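Local coordinates for protein deacetylase EF_0837 (Enterococcus faecalis, PDB 2ICS) that binds two zinc ions per subunit, deacetylates acetyl-(R)-mandelate with very low efficiency in vitro and can bind adenine, as a TIM-barrel metallo-dependent hydrolase, at residues L7-G12 / K361-G366; V20-K25 / T50-G55. One frame throughout, in Å; residues are numbered along the deposited sequence.

Contact 1: L7-G12 / K361-G366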
loop_
_atom_site.group_PDB
_atom_site.type_symbol
_atom_site.label_atom_id
_atom_site.label_comp_id
_atom_site.label_asym_id
_atom_site.label_seq_id
_atom_site.Cartn_x
_atom_site.Cartn_y
_atom_site.Cartn_z
ATOM N N LEU A 7 -21.211 -7.098 16.981
ATOM C CA LEU A 7 -20.165 -6.367 17.676
ATOM C C LEU A 7 -20.466 -4.883 17.732
ATOM O O LEU A 7 -21.000 -4.304 16.787
ATOM C CB LEU A 7 -18.819 -6.585 16.988
ATOM C CG LEU A 7 -17.608 -5.958 17.690
ATOM C CD1 LEU A 7 -17.446 -6.572 19.071
ATOM C CD2 LEU A 7 -16.350 -6.187 16.858
ATOM N N LEU A 8 -20.110 -4.268 18.850
ATOM C CA LEU A 8 -20.342 -2.851 19.043
ATOM C C LEU A 8 -19.099 -2.245 19.679
ATOM O O LEU A 8 -18.588 -2.758 20.672
ATOM C CB LEU A 8 -21.562 -2.651 19.941
ATOM C CG LEU A 8 -22.132 -1.241 20.064
ATOM C CD1 LEU A 8 -22.472 -0.695 18.681
ATOM C CD2 LEU A 8 -23.376 -1.287 20.955
ATOM N N ILE A 9 -18.612 -1.155 19.095
ATOM C CA ILE A 9 -17.416 -0.481 19.587
ATOM C C ILE A 9 -17.801 0.918 20.054
ATOM O O ILE A 9 -18.293 1.731 19.269
ATOM C CB ILE A 9 -16.361 -0.409 18.469
ATOM C CG1 ILE A 9 -16.092 -1.824 17.941
ATOM C CG2 ILE A 9 -15.078 0.199 18.987
ATOM C CD1 ILE A 9 -15.438 -1.854 16.585
ATOM N N LYS A 10 -17.572 1.194 21.334
ATOM C CA LYS A 10 -17.943 2.476 21.922
ATOM C C LYS A 10 -16.767 3.325 22.390
ATOM O O LYS A 10 -15.654 2.830 22.576
ATOM C CB LYS A 10 -18.867 2.239 23.120
ATOM C CG LYS A 10 -19.810 1.059 22.960
ATOM C CD LYS A 10 -21.188 1.473 22.478
ATOM C CE LYS A 10 -21.944 2.240 23.557
ATOM N NZ LYS A 10 -23.343 2.534 23.128
ATOM N N ASN A 11 -17.049 4.613 22.581
ATOM C CA ASN A 11 -16.083 5.592 23.068
ATOM C C ASN A 11 -14.917 5.891 22.130
ATOM O O ASN A 11 -13.879 6.393 22.553
ATOM C CB ASN A 11 -15.555 5.152 24.436
ATOM C CG ASN A 11 -15.428 6.308 25.403
ATOM O OD1 ASN A 11 -16.335 7.137 25.512
ATOM N ND2 ASN A 11 -14.313 6.370 26.119
ATOM N N GLY A 12 -15.098 5.599 20.851
ATOM C CA GLY A 12 -14.042 5.864 19.898
ATOM C C GLY A 12 -14.038 7.300 19.410
ATOM O O GLY A 12 -14.965 8.069 19.665
ATOM N N LYS A 361 -5.688 -2.425 18.804
ATOM C CA LYS A 361 -6.697 -3.422 18.463
ATOM C C LYS A 361 -6.927 -3.387 16.965
ATOM O O LYS A 361 -6.904 -2.322 16.348
ATOM C CB LYS A 361 -8.022 -3.160 19.180
ATOM C CG LYS A 361 -8.090 -3.704 20.598
ATOM C CD LYS A 361 -9.513 -3.661 21.137
ATOM C CE LYS A 361 -9.616 -4.355 22.488
ATOM N NZ LYS A 361 -8.732 -3.727 23.507
ATOM N N THR A 362 -7.142 -4.556 16.379
ATOM C CA THR A 362 -7.375 -4.645 14.952
ATOM C C THR A 362 -8.552 -5.574 14.703
ATOM O O THR A 362 -8.566 -6.715 15.160
ATOM C CB THR A 362 -6.122 -5.174 14.219
ATOM O OG1 THR A 362 -4.997 -4.339 14.534
ATOM C CG2 THR A 362 -6.340 -5.167 12.715
ATOM N N ILE A 363 -9.547 -5.070 13.986
ATOM C CA ILE A 363 -10.730 -5.854 13.683
ATOM C C ILE A 363 -10.738 -6.193 12.207
ATOM O O ILE A 363 -10.539 -5.319 11.362
ATOM C CB ILE A 363 -12.014 -5.078 14.027
ATOM C CG1 ILE A 363 -11.990 -4.684 15.504
ATOM C CG2 ILE A 363 -13.238 -5.933 13.714
ATOM C CD1 ILE A 363 -13.171 -3.870 15.930
ATOM N N ILE A 364 -10.976 -7.466 11.908
ATOM C CA ILE A 364 -11.000 -7.940 10.537
ATOM C C ILE A 364 -12.249 -8.776 10.301
ATOM O O ILE A 364 -12.464 -9.785 10.974
ATOM C CB ILE A 364 -9.765 -8.814 10.236
ATOM C CG1 ILE A 364 -8.486 -8.028 10.538
ATOM C CG2 ILE A 364 -9.807 -9.284 8.788
ATOM C CD1 ILE A 364 -7.191 -8.772 10.200
ATOM N N GLY A 365 -13.060 -8.349 9.336
ATOM C CA GLY A 365 -14.283 -9.054 9.013
ATOM C C GLY A 365 -15.146 -9.253 10.242
ATOM O O GLY A 365 -15.877 -10.236 10.340
ATOM N N GLY A 366 -15.051 -8.328 11.191
ATOM C CA GLY A 366 -15.842 -8.439 12.400
ATOM C C GLY A 366 -15.150 -9.163 13.538
ATOM O O GLY A 366 -15.655 -9.168 14.662
#
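Leu7 and Ile9, two residues apart on one face of strand 5-13, converge on the side chain of Ile363 from strand 350-364. All three CB atoms point across the interface, and the side chains meet tip to tip. Leu7 CD2 stands 4.0 Å from Ile363 CD1, a normal methyl contact. That distance, together with the direction of the CB atoms, is the evidence that the two strands pack through these faces. Ile9 CG1 is 4.1 Å from the same Ile363 CD1; the two isoleucine CD1 atoms are modelled closer than carbons can sit, so that pair is doubtful. In Ile363, CG1 lies anti to the carbonyl carbon (chi1 -57°) and the chain then runs extended (chi2 177°), which carries CD1 out toward Leu7.

This buried, wholly apolar centre contrasts with the edge near Gly366. There Leu7 CD2 rests 3.8 Å from Gly366 O, packing against backbone where the segment has left its strand and become partly exposed. Gly365 and Gly366 both have positive phi in the turn that leads to strand 367-370. No hydrogen bond joins the segments, and only 140 Å² is buried in total, consistent with facing layers touching through a few side-chain ends. On the reverse face of strand 5-13, Lys10 is partly exposed.

The contact thus joins two sheets of the beta-rich domain beside the TIM barrel, an arrangement familiar in amidohydrolases. Strand 5-13 lies between antiparallel 19-25 and parallel 42-45, while 350-364 is flanked by antiparallel 331-344 and 367-370; Leu7 also touches Ile368 on the last of these.

Contact 2: V20-K25 / T50-G55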
loop_
_atom_site.group_PDB
_atom_site.type_symbol
_atom_site.label_atom_id
_atom_site.label_comp_id
_atom_site.label_asym_id
_atom_site.label_seq_id
_atom_site.Cartn_x
_atom_site.Cartn_y
_atom_site.Cartn_z
ATOM N N VAL A 20 -17.072 8.613 17.790
ATOM C CA VAL A 20 -17.627 7.583 16.928
ATOM C C VAL A 20 -17.841 6.239 17.616
ATOM O O VAL A 20 -17.092 5.856 18.514
ATOM C CB VAL A 20 -16.729 7.375 15.681
ATOM C CG1 VAL A 20 -15.435 6.690 16.075
ATOM C CG2 VAL A 20 -17.461 6.568 14.642
ATOM N N GLU A 21 -18.892 5.543 17.190
ATOM C CA GLU A 21 -19.230 4.221 17.700
ATOM C C GLU A 21 -19.624 3.433 16.460
ATOM O O GLU A 21 -20.308 3.958 15.583
ATOM C CB GLU A 21 -20.405 4.283 18.684
ATOM C CG GLU A 21 -20.212 5.287 19.819
ATOM C CD GLU A 21 -21.031 4.951 21.060
ATOM O OE1 GLU A 21 -22.174 4.460 20.916
ATOM O OE2 GLU A 21 -20.531 5.194 22.182
ATOM N N ILE A 22 -19.183 2.184 16.377
ATOM C CA ILE A 22 -19.485 1.357 15.216
ATOM C C ILE A 22 -20.233 0.081 15.591
ATOM O O ILE A 22 -19.873 -0.605 16.543
ATOM C CB ILE A 22 -18.184 0.970 14.448
ATOM C CG1 ILE A 22 -17.452 2.227 13.968
ATOM C CG2 ILE A 22 -18.519 0.102 13.248
ATOM C CD1 ILE A 22 -16.686 2.956 15.046
ATOM N N ALA A 23 -21.277 -0.229 14.829
ATOM C CA ALA A 23 -22.080 -1.426 15.055
ATOM C C ALA A 23 -21.790 -2.407 13.927
ATOM O O ALA A 23 -21.857 -2.047 12.756
ATOM C CB ALA A 23 -23.563 -1.063 15.080
ATOM N N ILE A 24 -21.476 -3.648 14.282
ATOM C CA ILE A 24 -21.141 -4.666 13.293
ATOM C C ILE A 24 -22.019 -5.917 13.345
ATOM O O ILE A 24 -22.352 -6.415 14.423
ATOM C CB ILE A 24 -19.671 -5.112 13.467
ATOM C CG1 ILE A 24 -18.739 -3.922 13.226
ATOM C CG2 ILE A 24 -19.353 -6.265 12.529
ATOM C CD1 ILE A 24 -17.289 -4.191 13.592
ATOM N N LYS A 25 -22.378 -6.425 12.171
ATOM C CA LYS A 25 -23.177 -7.641 12.074
ATOM C C LYS A 25 -22.926 -8.315 10.728
ATOM O O LYS A 25 -22.998 -7.676 9.679
ATOM C CB LYS A 25 -24.670 -7.339 12.237
ATOM C CG LYS A 25 -25.313 -6.650 11.050
ATOM C CD LYS A 25 -26.820 -6.555 11.231
ATOM C CE LYS A 25 -27.495 -5.971 9.997
ATOM N NZ LYS A 25 -28.980 -5.949 10.139
ATOM N N THR A 50 -8.803 7.215 22.566
ATOM C CA THR A 50 -8.429 6.189 21.600
ATOM C C THR A 50 -9.022 6.529 20.234
ATOM O O THR A 50 -10.186 6.926 20.127
ATOM C CB THR A 50 -8.937 4.792 22.031
ATOM O OG1 THR A 50 -8.398 4.456 23.315
ATOM C CG2 THR A 50 -8.508 3.738 21.024
ATOM N N TYR A 51 -8.216 6.380 19.191
ATOM C CA TYR A 51 -8.670 6.674 17.837
ATOM C C TYR A 51 -9.137 5.414 17.123
ATOM O O TYR A 51 -8.739 4.297 17.475
ATOM C CB TYR A 51 -7.543 7.319 17.029
ATOM C CG TYR A 51 -7.080 8.652 17.565
ATOM C CD1 TYR A 51 -7.836 9.807 17.367
ATOM C CD2 TYR A 51 -5.884 8.763 18.274
ATOM C CE1 TYR A 51 -7.411 11.040 17.860
ATOM C CE2 TYR A 51 -5.449 9.993 18.774
ATOM C CZ TYR A 51 -6.219 11.126 18.563
ATOM O OH TYR A 51 -5.804 12.336 19.066
ATOM N N VAL A 52 -9.984 5.612 16.118
ATOM C CA VAL A 52 -10.522 4.523 15.314
ATOM C C VAL A 52 -10.619 4.999 13.868
ATOM O O VAL A 52 -10.983 6.150 13.606
ATOM C CB VAL A 52 -11.948 4.117 15.760
ATOM C CG1 VAL A 52 -12.362 2.835 15.057
ATOM C CG2 VAL A 52 -12.007 3.950 17.267
ATOM N N SER A 53 -10.292 4.119 12.933
ATOM C CA SER A 53 -10.376 4.459 11.523
ATOM C C SER A 53 -10.731 3.202 10.760
ATOM O O SER A 53 -10.913 2.141 11.351
ATOM C CB SER A 53 -9.038 4.990 11.008
ATOM O OG SER A 53 -8.086 3.944 10.879
ATOM N N ALA A 54 -10.840 3.328 9.445
ATOM C CA ALA A 54 -11.126 2.177 8.611
ATOM C C ALA A 54 -9.869 1.325 8.743
ATOM O O ALA A 54 -8.801 1.855 9.040
ATOM C CB ALA A 54 -11.321 2.612 7.175
ATOM N N GLY A 55 -9.988 0.015 8.548
ATOM C CA GLY A 55 -8.812 -0.832 8.655
ATOM C C GLY A 55 -7.719 -0.332 7.727
ATOM O O GLY A 55 -7.972 -0.085 6.548
#
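Val20 and Ile22 face Val52 across two layers of a beta-sandwich-like domain, the part of this amidohydrolase built alongside its TIM barrel. Alternation along strand 19-25 puts the two residues on the same face, and their CB atoms, like that of Val52, point into the interface. The evidence for one joined apolar patch is that Val20 CG1 and Ile22 CD1 lie 4.1 Å apart, side by side on the strand 19-25 side of Val52. Val52 uses a different part of its side chain for each: Val20 CG1 approaches Val52 CB at 4.3 Å, whereas Ile22 CD1 meets Val52 CG1 at 4.3 Å. Ile22 reaches its partner by a bent chain, its chi2 of 77° swinging CD1 over toward Val20. These separations describe loose van der Waals contact between three buried residues. No hydrogen bond crosses between the segments.

Val52 is further covered by Leu331 of strand 331-344 and by Leu46. Its strand neighbours Tyr51 and Ser53 point away from strand 19-25. On that far face Ser53 OG donates to Ala54 O at 2.9 Å, with a C=O...donor angle of 133° and the donor tilted 28° from the carbonyl plane.

Contacts 1 and 2 join the same two sheets at neighbouring places, their centres about 5 Å apart. On one side, strands 5-13 and 19-25 are consecutive antiparallel partners, with a probable hydrogen bond from Ile24 N to Leu7 O at 2.6 Å; on the other, strands 350-364 and 51-61 are separated by 331-344. Both interfaces are apolar and bridged by no hydrogen bond. Contact 2 involves buried side chains alone, whereas contact 1 extends to the backbone of a partly exposed turn. Polar chemistry appears behind them, within the first sheet: Lys10 of strand 5-13 forms a salt bridge with Glu21 of strand 19-25. Neither contact lies at the zinc or adenine site.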